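Long-range contact in CRISPR-associated endonuclease Cas9 (Campylobacter jejuni subsp. jejuni serotype O:2, PDB 5X2H), which uses a guide RNA to recognise invading DNA and cleaves its two strands with separate HNH and RuvC-like nuclease domains: residues S25-L30 / V563-Y567. Sequence-based numbering, arbitrary orientation.
Sequences SENDEL and VIIAY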
loop_
_atom_site.group_PDB
_atom_site.type_symbol
_atom_site.label_atom_id
_atom_site.label_comp_id
_atom_site.label_asym_id
_atom_site.label_seq_id
_atom_site.Cartn_x
_atom_site.Cartn_y
_atom_site.Cartn_z
ATOM N N SER A 25 20.586 -25.310 -18.225
ATOM C CA SER A 25 21.260 -25.941 -19.348
ATOM C C SER A 25 22.749 -26.065 -19.057
ATOM O O SER A 25 23.317 -25.289 -18.283
ATOM C CB SER A 25 21.047 -25.147 -20.643
ATOM O OG SER A 25 21.646 -25.809 -21.744
ATOM N N GLU A 26 23.374 -27.058 -19.686
ATOM C CA GLU A 26 24.811 -27.275 -19.568
ATOM C C GLU A 26 25.265 -28.079 -20.774
ATOM O O GLU A 26 24.655 -29.104 -21.096
ATOM C CB GLU A 26 25.163 -28.009 -18.269
ATOM C CG GLU A 26 26.646 -28.321 -18.126
ATOM C CD GLU A 26 26.979 -29.032 -16.829
ATOM O OE1 GLU A 26 26.130 -29.798 -16.328
ATOM O OE2 GLU A 26 28.093 -28.820 -16.308
ATOM N N ASN A 27 26.328 -27.614 -21.434
ATOM C CA ASN A 27 26.832 -28.244 -22.656
ATOM C C ASN A 27 25.739 -28.329 -23.719
ATOM O O ASN A 27 25.605 -29.333 -24.420
ATOM C CB ASN A 27 27.419 -29.628 -22.367
ATOM C CG ASN A 27 28.719 -29.560 -21.595
ATOM O OD1 ASN A 27 29.683 -28.936 -22.038
ATOM N ND2 ASN A 27 28.751 -30.197 -20.431
ATOM N N ASP A 28 24.940 -27.264 -23.820
ATOM C CA ASP A 28 23.809 -27.174 -24.742
ATOM C C ASP A 28 22.744 -28.233 -24.458
ATOM O O ASP A 28 21.905 -28.518 -25.318
ATOM C CB ASP A 28 24.274 -27.265 -26.201
ATOM C CG ASP A 28 23.570 -26.270 -27.103
ATOM O OD1 ASP A 28 22.783 -25.447 -26.588
ATOM O OD2 ASP A 28 23.806 -26.309 -28.330
ATOM N N GLU A 29 22.754 -28.815 -23.260
ATOM C CA GLU A 29 21.843 -29.891 -22.884
ATOM C C GLU A 29 20.924 -29.417 -21.769
ATOM O O GLU A 29 21.397 -28.958 -20.722
ATOM C CB GLU A 29 22.614 -31.131 -22.428
ATOM C CG GLU A 29 22.420 -32.352 -23.302
ATOM C CD GLU A 29 21.936 -33.550 -22.512
ATOM O OE1 GLU A 29 20.730 -33.866 -22.587
ATOM O OE2 GLU A 29 22.760 -34.168 -21.805
ATOM N N LEU A 30 19.617 -29.542 -21.987
ATOM C CA LEU A 30 18.648 -29.167 -20.966
ATOM C C LEU A 30 18.655 -30.192 -19.838
ATOM O O LEU A 30 18.471 -31.390 -20.073
ATOM C CB LEU A 30 17.253 -29.052 -21.577
ATOM C CG LEU A 30 16.174 -28.488 -20.652
ATOM C CD1 LEU A 30 16.579 -27.116 -20.135
ATOM C CD2 LEU A 30 14.834 -28.422 -21.371
ATOM N N VAL A 563 12.935 -22.146 -21.218
ATOM C CA VAL A 563 13.759 -22.923 -22.139
ATOM C C VAL A 563 14.128 -22.082 -23.353
ATOM O O VAL A 563 15.237 -22.198 -23.888
ATOM C CB VAL A 563 13.030 -24.222 -22.540
ATOM C CG1 VAL A 563 13.821 -24.983 -23.591
ATOM C CG2 VAL A 563 12.803 -25.096 -21.319
ATOM N N ILE A 564 13.220 -21.208 -23.794
ATOM C CA ILE A 564 13.530 -20.310 -24.900
ATOM C C ILE A 564 14.553 -19.266 -24.471
ATOM O O ILE A 564 15.471 -18.933 -25.229
ATOM C CB ILE A 564 12.242 -19.657 -25.437
ATOM C CG1 ILE A 564 11.378 -20.692 -26.158
ATOM C CG2 ILE A 564 12.569 -18.495 -26.368
ATOM C CD1 ILE A 564 10.106 -20.119 -26.746
ATOM N N ILE A 565 14.419 -18.738 -23.249
ATOM C CA ILE A 565 15.348 -17.713 -22.774
ATOM C C ILE A 565 16.771 -18.256 -22.738
ATOM O O ILE A 565 17.735 -17.532 -23.015
ATOM C CB ILE A 565 14.919 -17.181 -21.392
ATOM C CG1 ILE A 565 13.449 -16.763 -21.386
ATOM C CG2 ILE A 565 15.778 -15.997 -20.984
ATOM C CD1 ILE A 565 13.085 -15.812 -22.487
ATOM N N ALA A 566 16.925 -19.539 -22.403
ATOM C CA ALA A 566 18.251 -20.138 -22.323
ATOM C C ALA A 566 18.880 -20.345 -23.694
ATOM O O ALA A 566 20.109 -20.424 -23.791
ATOM C CB ALA A 566 18.182 -21.471 -21.577
ATOM N N TYR A 567 18.075 -20.433 -24.748
ATOM C CA TYR A 567 18.595 -20.663 -26.091
ATOM C C TYR A 567 18.230 -19.519 -27.031
ATOM O O TYR A 567 19.099 -18.775 -27.485
ATOM C CB TYR A 567 18.069 -21.989 -26.645
ATOM C CG TYR A 567 18.520 -23.204 -25.864
ATOM C CD1 TYR A 567 19.755 -23.227 -25.228
ATOM C CD2 TYR A 567 17.710 -24.329 -25.760
ATOM C CE1 TYR A 567 20.171 -24.335 -24.513
ATOM C CE2 TYR A 567 18.118 -25.441 -25.047
ATOM C CZ TYR A 567 19.349 -25.439 -24.426
ATOM O OH TYR A 567 19.758 -26.544 -23.715
#
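Y567 of segment 563-567, in the RuvC-like nuclease domain, reaches the β-hairpin of strands 19-26 and 29-37 and meets S25, on the strand leading into the turn, and D28 within it. The turn is type I' from E26 to E29, as the positive phi values of N27 and D28 attest, and paired backbone bonds, E26 N to E29 O and E29 N to E26 O, close it. Y567 OH hydrogen-bonds S25 OG at 2.8 Å; either hydroxyl could donate. S25 OG lies at the ring edge, near its plane; with chi1 at -177° it stands anti to the backbone N, where it meets the tyrosine hydroxyl. A weak, unsettled bond from S25 OG to E29 O, at 3.3 Å, would tie the serine across its own hairpin. D28 brings OD1 to 3.5 Å from Y567 CE1, its carboxylate almost perpendicular to the ring (88°). One helical turn back, V563 CG2 packs on L30 CD2 at 3.9 Å, their side chains crossing at about a right angle, and V617 of helix 615-622 touches both. Strand 29-37 is outermost in the five-stranded RNase H-like sheet, and the V563 side chain is about 9 Å from that of D14, the predicted catalytic and magnesium-binding residue. The chemistry thus divides: an apolar contact joins the helix to the edge strand, while the hydroxyl pair of S25 and Y567, with S25 buried, gives the hairpin a polar link to the exposed tyrosine.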